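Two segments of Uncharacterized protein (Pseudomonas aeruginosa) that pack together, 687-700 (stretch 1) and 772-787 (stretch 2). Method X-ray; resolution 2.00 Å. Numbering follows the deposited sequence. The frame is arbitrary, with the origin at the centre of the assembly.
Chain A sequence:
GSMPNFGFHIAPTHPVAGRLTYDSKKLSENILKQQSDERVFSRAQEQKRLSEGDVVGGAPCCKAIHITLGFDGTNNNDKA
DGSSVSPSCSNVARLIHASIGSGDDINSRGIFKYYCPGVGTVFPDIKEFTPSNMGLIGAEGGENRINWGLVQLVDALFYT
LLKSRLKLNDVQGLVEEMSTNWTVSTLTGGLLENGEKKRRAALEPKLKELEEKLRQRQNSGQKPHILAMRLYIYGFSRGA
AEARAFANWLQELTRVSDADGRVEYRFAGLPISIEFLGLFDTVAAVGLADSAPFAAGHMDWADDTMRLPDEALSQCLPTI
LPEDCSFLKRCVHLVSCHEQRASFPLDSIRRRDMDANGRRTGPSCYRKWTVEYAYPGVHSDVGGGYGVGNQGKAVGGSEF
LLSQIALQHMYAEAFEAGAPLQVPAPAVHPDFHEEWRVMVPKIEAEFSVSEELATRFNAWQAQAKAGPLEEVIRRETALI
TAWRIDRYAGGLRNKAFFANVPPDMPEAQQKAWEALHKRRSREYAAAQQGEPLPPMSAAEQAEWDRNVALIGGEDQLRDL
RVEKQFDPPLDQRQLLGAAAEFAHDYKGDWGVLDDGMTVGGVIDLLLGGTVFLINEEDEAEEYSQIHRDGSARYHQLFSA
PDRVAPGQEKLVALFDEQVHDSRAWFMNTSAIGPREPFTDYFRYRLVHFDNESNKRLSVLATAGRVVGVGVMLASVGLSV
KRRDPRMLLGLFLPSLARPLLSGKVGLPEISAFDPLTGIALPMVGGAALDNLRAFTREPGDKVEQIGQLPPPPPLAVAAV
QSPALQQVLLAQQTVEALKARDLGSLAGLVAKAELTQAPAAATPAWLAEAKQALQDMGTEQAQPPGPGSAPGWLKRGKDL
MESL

Stretch 1, residues 687-700: VHFDNESNKRLSVL
Stretch 2 772-787: LRAFTREPGDKVEQIG

This is a mixed contact in which main-chain hydrogen bonds tie an extended segment and the start of a helix to a hairpin and strand, with a small apolar patch beside them; it buries 981 Å² in all.

Stretch 1 begins as a strand at 687-689. It reverses through a type II' turn from Phe-689 to Glu-692, with Asp-690 at phi/psi 58/-114 and Asn-691 at -82/-15. Glu-692 N to Phe-689 O (3.0 Å) and Phe-689 N to Glu-692 O (2.7 Å) close the turn. Strand 692-693 follows. A loop then leads to a further strand around 697-699, and the chain turns a corner at Leu-700. In stretch 2 the chain is extended at Ala-774 to Thr-776, and Glu-778 is the N-cap of helix 779-787. The helix runs nearly parallel to strand 697-699, at 10°, with a closest axial approach of 8.9 Å.

The extended parts run antiparallel. Leu-697 and Thr-776 form a single bridge, CA to CA 5.5 Å. Leu-697 N donates to Thr-776 O and Thr-776 N donates to Leu-697 O, both at 3.0 Å. Phe-775 CA also approaches Leu-697 O at 3.2 Å, a CA-H...O contact. Further along, Ser-693 N donates to Arg-777 O at 2.9 Å, and Glu-692 CA lies 3.1 Å from the same Arg-777 O.

The helix start meets the turn. Amides in a first helical turn lack an acceptor within the helix, so Gly-780 N is free to donate to Asn-691 O at 3.1 Å. The CA atoms of Asn-691 and Gly-780 are only 4.1 Å apart, and a CB on Gly-780 would sit 2.8 Å from Asn-691 CA, a clash. Asn-691 ND2 (chi1 p, 62°) donates to the carboxylate Asp-781 OD1, a strong acceptor, at 2.9 Å; Asp-781 is m.

Pro-779 points toward stretch 1. Pro-779 CG packs 4.0 Å from Leu-697 CD1, and Pro-779 CD lies 3.1 Å from Ser-693 OG. Ser-693 OG (chi1 p) donates to Lys-695 O at 2.9 Å. Val-699 (t) also points across. Val-699 CG1 meets Ile-786 CD1 at 3.7 Å, and Val-699 CG2 meets Val-783 CG2 at 4.1 Å. Ile-786 is m and Val-783 is t. These Val-699 contacts are purely apolar.

Ser-698 OG (chi1 t) donates to Arg-773 O at 2.6 Å. Ser-698 CB lies over the face of the Phe-775 ring, 3.8 Å from its centroid, a CH-pi contact; Phe-775 has chi1 -76° and chi2 -73°. Arg-777 (m, t, t, chi4 75°) lays one guanidinium face against Arg-696 CG, which is 3.5 Å from Arg-777 NH1. Arg-777 NE gives a weak hydrogen bond to Asn-694 O at 3.4 Å.

Waters complete the polar contacts. One links Leu-697 O and Thr-776 OG1, 2.8 Å from each. Another accepts from Arg-773 NH1 at 2.6 Å and donates to Ser-698 OG at 3.0 Å. A third accepts from Val-699 N at 2.8 Å and lies 2.8 Å from Ala-774 O.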

# COMPACT_ATOMS: atom_id res chain seq x y z
N VAL A 687 -9.99 9.30 -1.88
CA VAL A 687 -9.89 8.79 -0.51
C VAL A 687 -11.14 7.99 -0.18
O VAL A 687 -12.27 8.46 -0.39
CB VAL A 687 -9.76 9.94 0.53
CG1 VAL A 687 -9.57 9.35 1.94
CG2 VAL A 687 -8.60 10.84 0.20
N HIS A 688 -10.95 6.78 0.31
CA HIS A 688 -12.05 5.97 0.82
C HIS A 688 -12.13 6.06 2.33
O HIS A 688 -11.11 6.04 3.01
CB HIS A 688 -11.86 4.49 0.43
CG HIS A 688 -11.91 4.25 -1.04
ND1 HIS A 688 -10.82 4.43 -1.87
CD2 HIS A 688 -12.92 3.85 -1.84
CE1 HIS A 688 -11.17 4.15 -3.12
NE2 HIS A 688 -12.44 3.80 -3.13
N PHE A 689 -13.35 6.15 2.85
CA PHE A 689 -13.55 6.04 4.29
C PHE A 689 -14.51 4.87 4.45
O PHE A 689 -15.74 5.07 4.48
CB PHE A 689 -14.14 7.31 4.91
CG PHE A 689 -13.50 8.59 4.46
CD1 PHE A 689 -13.94 9.24 3.30
CD2 PHE A 689 -12.50 9.18 5.21
CE1 PHE A 689 -13.35 10.43 2.90
CE2 PHE A 689 -11.91 10.38 4.81
CZ PHE A 689 -12.33 10.99 3.66
N ASP A 690 -13.96 3.66 4.51
CA ASP A 690 -14.76 2.44 4.49
C ASP A 690 -15.60 2.38 3.21
O ASP A 690 -15.06 2.27 2.12
CB ASP A 690 -15.61 2.33 5.75
CG ASP A 690 -16.35 1.00 5.86
OD1 ASP A 690 -16.07 0.05 5.08
OD2 ASP A 690 -17.19 0.89 6.77
N ASN A 691 -16.93 2.45 3.34
CA ASN A 691 -17.79 2.35 2.17
C ASN A 691 -17.92 3.67 1.43
O ASN A 691 -18.38 3.70 0.30
CB ASN A 691 -19.18 1.83 2.56
CG ASN A 691 -19.91 2.76 3.51
OD1 ASN A 691 -19.31 3.28 4.46
ND2 ASN A 691 -21.19 2.99 3.27
N GLU A 692 -17.52 4.76 2.08
CA GLU A 692 -17.71 6.10 1.50
C GLU A 692 -16.43 6.59 0.82
O GLU A 692 -15.34 6.08 1.09
CB GLU A 692 -18.13 7.09 2.59
CG GLU A 692 -19.33 6.63 3.42
CD GLU A 692 -19.79 7.68 4.41
OE1 GLU A 692 -18.97 8.17 5.21
OE2 GLU A 692 -20.99 8.02 4.37
N SER A 693 -16.57 7.59 -0.05
CA SER A 693 -15.42 8.19 -0.71
C SER A 693 -15.56 9.72 -0.72
O SER A 693 -16.67 10.25 -0.53
CB SER A 693 -15.27 7.64 -2.15
OG SER A 693 -16.50 7.74 -2.85
N ASN A 694 -14.45 10.43 -0.95
CA ASN A 694 -14.51 11.89 -0.98
C ASN A 694 -15.01 12.47 -2.30
O ASN A 694 -15.35 13.65 -2.37
CB ASN A 694 -13.15 12.52 -0.62
CG ASN A 694 -12.04 12.17 -1.62
OD1 ASN A 694 -12.12 11.17 -2.35
ND2 ASN A 694 -11.00 13.00 -1.65
N LYS A 695 -15.02 11.66 -3.34
CA LYS A 695 -15.56 12.11 -4.61
C LYS A 695 -16.52 11.07 -5.16
O LYS A 695 -16.51 9.90 -4.74
CB LYS A 695 -14.43 12.39 -5.61
CG LYS A 695 -13.65 11.15 -6.00
CD LYS A 695 -12.55 11.49 -7.01
CE LYS A 695 -11.47 12.39 -6.40
NZ LYS A 695 -10.53 12.86 -7.45
N ARG A 696 -17.36 11.50 -6.09
CA ARG A 696 -18.34 10.62 -6.70
C ARG A 696 -17.65 9.67 -7.66
O ARG A 696 -16.73 10.05 -8.39
CB ARG A 696 -19.41 11.44 -7.44
CG ARG A 696 -20.20 12.38 -6.52
CD ARG A 696 -21.49 12.84 -7.18
NE ARG A 696 -21.24 13.82 -8.21
CZ ARG A 696 -22.10 14.15 -9.17
NH1 ARG A 696 -23.29 13.56 -9.25
NH2 ARG A 696 -21.75 15.07 -10.06
N LEU A 697 -18.09 8.41 -7.63
CA LEU A 697 -17.52 7.39 -8.48
C LEU A 697 -18.62 6.58 -9.13
O LEU A 697 -19.72 6.44 -8.57
CB LEU A 697 -16.63 6.45 -7.67
CG LEU A 697 -15.42 7.02 -6.94
CD1 LEU A 697 -14.78 5.90 -6.12
CD2 LEU A 697 -14.42 7.57 -7.95
N SER A 698 -18.31 6.04 -10.31
CA SER A 698 -19.22 5.15 -11.02
C SER A 698 -18.48 3.84 -11.20
O SER A 698 -17.32 3.85 -11.64
CB SER A 698 -19.56 5.74 -12.39
OG SER A 698 -20.22 4.80 -13.21
N VAL A 699 -19.11 2.72 -10.88
CA VAL A 699 -18.41 1.44 -11.01
C VAL A 699 -18.34 1.07 -12.48
O VAL A 699 -19.36 0.97 -13.15
CB VAL A 699 -19.10 0.30 -10.23
CG1 VAL A 699 -18.34 -0.99 -10.45
CG2 VAL A 699 -19.17 0.63 -8.74
N LEU A 700 -17.12 0.87 -12.98
CA LEU A 700 -16.93 0.49 -14.37
C LEU A 700 -16.80 -1.02 -14.45
O LEU A 700 -17.32 -1.66 -15.37
CB LEU A 700 -15.66 1.15 -14.92
CG LEU A 700 -15.37 1.09 -16.41
CD1 LEU A 700 -16.51 1.73 -17.21
CD2 LEU A 700 -14.04 1.79 -16.68
N LEU A 772 -27.00 0.94 -11.07
CA LEU A 772 -25.77 0.30 -10.63
C LEU A 772 -24.56 1.18 -10.95
O LEU A 772 -23.60 1.22 -10.18
CB LEU A 772 -25.61 -1.07 -11.27
CG LEU A 772 -26.64 -2.11 -10.85
CD1 LEU A 772 -26.47 -3.37 -11.68
CD2 LEU A 772 -26.53 -2.43 -9.35
N ARG A 773 -24.64 1.89 -12.08
CA ARG A 773 -23.55 2.74 -12.57
C ARG A 773 -23.56 4.17 -12.01
O ARG A 773 -22.70 4.98 -12.36
CB ARG A 773 -23.60 2.83 -14.10
CG ARG A 773 -23.19 1.56 -14.84
CD ARG A 773 -22.34 1.89 -16.05
NE ARG A 773 -23.13 2.41 -17.15
CZ ARG A 773 -22.84 3.51 -17.83
NH1 ARG A 773 -21.75 4.22 -17.56
NH2 ARG A 773 -23.64 3.90 -18.81
N ALA A 774 -24.55 4.47 -11.17
CA ALA A 774 -24.76 5.84 -10.69
C ALA A 774 -23.52 6.38 -9.99
O ALA A 774 -22.87 5.67 -9.23
CB ALA A 774 -25.96 5.90 -9.75
N PHE A 775 -23.21 7.65 -10.24
CA PHE A 775 -22.14 8.32 -9.51
C PHE A 775 -22.57 8.57 -8.07
O PHE A 775 -23.51 9.33 -7.81
CB PHE A 775 -21.81 9.66 -10.19
CG PHE A 775 -21.01 9.53 -11.45
CD1 PHE A 775 -19.66 9.18 -11.40
CD2 PHE A 775 -21.59 9.78 -12.68
CE1 PHE A 775 -18.92 9.06 -12.56
CE2 PHE A 775 -20.86 9.67 -13.84
CZ PHE A 775 -19.53 9.31 -13.79
N THR A 776 -21.89 7.94 -7.11
CA THR A 776 -22.19 8.16 -5.70
C THR A 776 -20.93 8.25 -4.86
O THR A 776 -19.85 7.84 -5.29
CB THR A 776 -23.04 7.03 -5.09
OG1 THR A 776 -22.18 5.97 -4.66
CG2 THR A 776 -24.06 6.51 -6.08
N ARG A 777 -21.07 8.78 -3.65
CA ARG A 777 -19.99 8.77 -2.66
C ARG A 777 -20.08 7.56 -1.73
O ARG A 777 -19.43 7.51 -0.69
CB ARG A 777 -19.98 10.05 -1.85
CG ARG A 777 -19.40 11.22 -2.64
CD ARG A 777 -19.17 12.45 -1.77
NE ARG A 777 -18.72 13.57 -2.60
CZ ARG A 777 -19.51 14.27 -3.41
NH1 ARG A 777 -20.81 13.99 -3.48
NH2 ARG A 777 -19.01 15.25 -4.15
N GLU A 778 -20.89 6.57 -2.10
CA GLU A 778 -20.83 5.31 -1.38
C GLU A 778 -20.51 4.18 -2.34
O GLU A 778 -21.35 3.30 -2.55
CB GLU A 778 -22.13 5.01 -0.64
CG GLU A 778 -22.57 6.12 0.30
CD GLU A 778 -23.87 6.70 -0.16
OE1 GLU A 778 -23.83 7.73 -0.86
OE2 GLU A 778 -24.94 6.10 0.17
N PRO A 779 -19.29 4.18 -2.89
CA PRO A 779 -18.93 3.15 -3.87
C PRO A 779 -18.88 1.75 -3.26
O PRO A 779 -19.08 0.77 -3.97
CB PRO A 779 -17.55 3.60 -4.34
CG PRO A 779 -16.98 4.36 -3.17
CD PRO A 779 -18.16 5.08 -2.59
N GLY A 780 -18.61 1.64 -1.96
CA GLY A 780 -18.61 0.34 -1.30
C GLY A 780 -19.98 -0.34 -1.37
O GLY A 780 -20.09 -1.56 -1.55
N ASP A 781 -21.01 0.48 -1.22
CA ASP A 781 -22.40 0.04 -1.29
C ASP A 781 -22.77 -0.49 -2.68
O ASP A 781 -23.38 -1.56 -2.82
CB ASP A 781 -23.33 1.21 -0.95
CG ASP A 781 -23.18 1.71 0.49
OD1 ASP A 781 -22.25 1.30 1.21
OD2 ASP A 781 -24.01 2.56 0.88
N LYS A 782 -22.41 0.27 -3.72
CA LYS A 782 -22.60 -0.14 -5.11
C LYS A 782 -21.79 -1.39 -5.48
O LYS A 782 -22.27 -2.26 -6.22
CB LYS A 782 -22.23 1.01 -6.08
CG LYS A 782 -23.10 2.26 -5.96
CD LYS A 782 -24.55 2.00 -6.42
CE LYS A 782 -25.40 3.25 -6.27
NZ LYS A 782 -26.76 3.09 -6.86
N VAL A 783 -20.55 -1.46 -4.99
CA VAL A 783 -19.70 -2.61 -5.28
C VAL A 783 -20.34 -3.86 -4.67
O VAL A 783 -20.46 -4.90 -5.34
CB VAL A 783 -18.25 -2.42 -4.75
CG1 VAL A 783 -17.53 -3.75 -4.66
CG2 VAL A 783 -17.46 -1.45 -5.65
N GLU A 784 -20.79 -3.74 -3.42
CA GLU A 784 -21.50 -4.85 -2.76
C GLU A 784 -22.75 -5.24 -3.55
O GLU A 784 -22.97 -6.42 -3.84
CB GLU A 784 -21.90 -4.47 -1.33
CG GLU A 784 -22.08 -5.64 -0.36
CD GLU A 784 -23.36 -6.43 -0.59
OE1 GLU A 784 -23.47 -7.57 -0.06
OE2 GLU A 784 -24.27 -5.90 -1.28
N GLN A 785 -23.56 -4.25 -3.91
CA GLN A 785 -24.81 -4.50 -4.62
C GLN A 785 -24.60 -5.22 -5.95
O GLN A 785 -25.36 -6.13 -6.32
CB GLN A 785 -25.56 -3.18 -4.84
CG GLN A 785 -26.84 -3.33 -5.67
CD GLN A 785 -27.63 -2.05 -5.78
OE1 GLN A 785 -27.19 -0.98 -5.33
NE2 GLN A 785 -28.81 -2.14 -6.38
N ILE A 786 -23.55 -4.82 -6.66
CA ILE A 786 -23.26 -5.44 -7.94
C ILE A 786 -22.80 -6.87 -7.71
O ILE A 786 -23.22 -7.79 -8.42
CB ILE A 786 -22.22 -4.65 -8.73
CG1 ILE A 786 -22.76 -3.26 -9.07
CG2 ILE A 786 -21.81 -5.38 -9.99
CD1 ILE A 786 -21.70 -2.31 -9.55
N GLY A 787 -21.93 -7.06 -6.71
CA GLY A 787 -21.41 -8.38 -6.42
C GLY A 787 -22.50 -9.38 -6.05
O GLY A 787 -22.31 -10.58 -6.20
O HOH W 1 -21.04 4.63 -6.82
O HOH W 2 -19.66 4.15 -16.10
O HOH W 3 -21.55 3.20 -9.50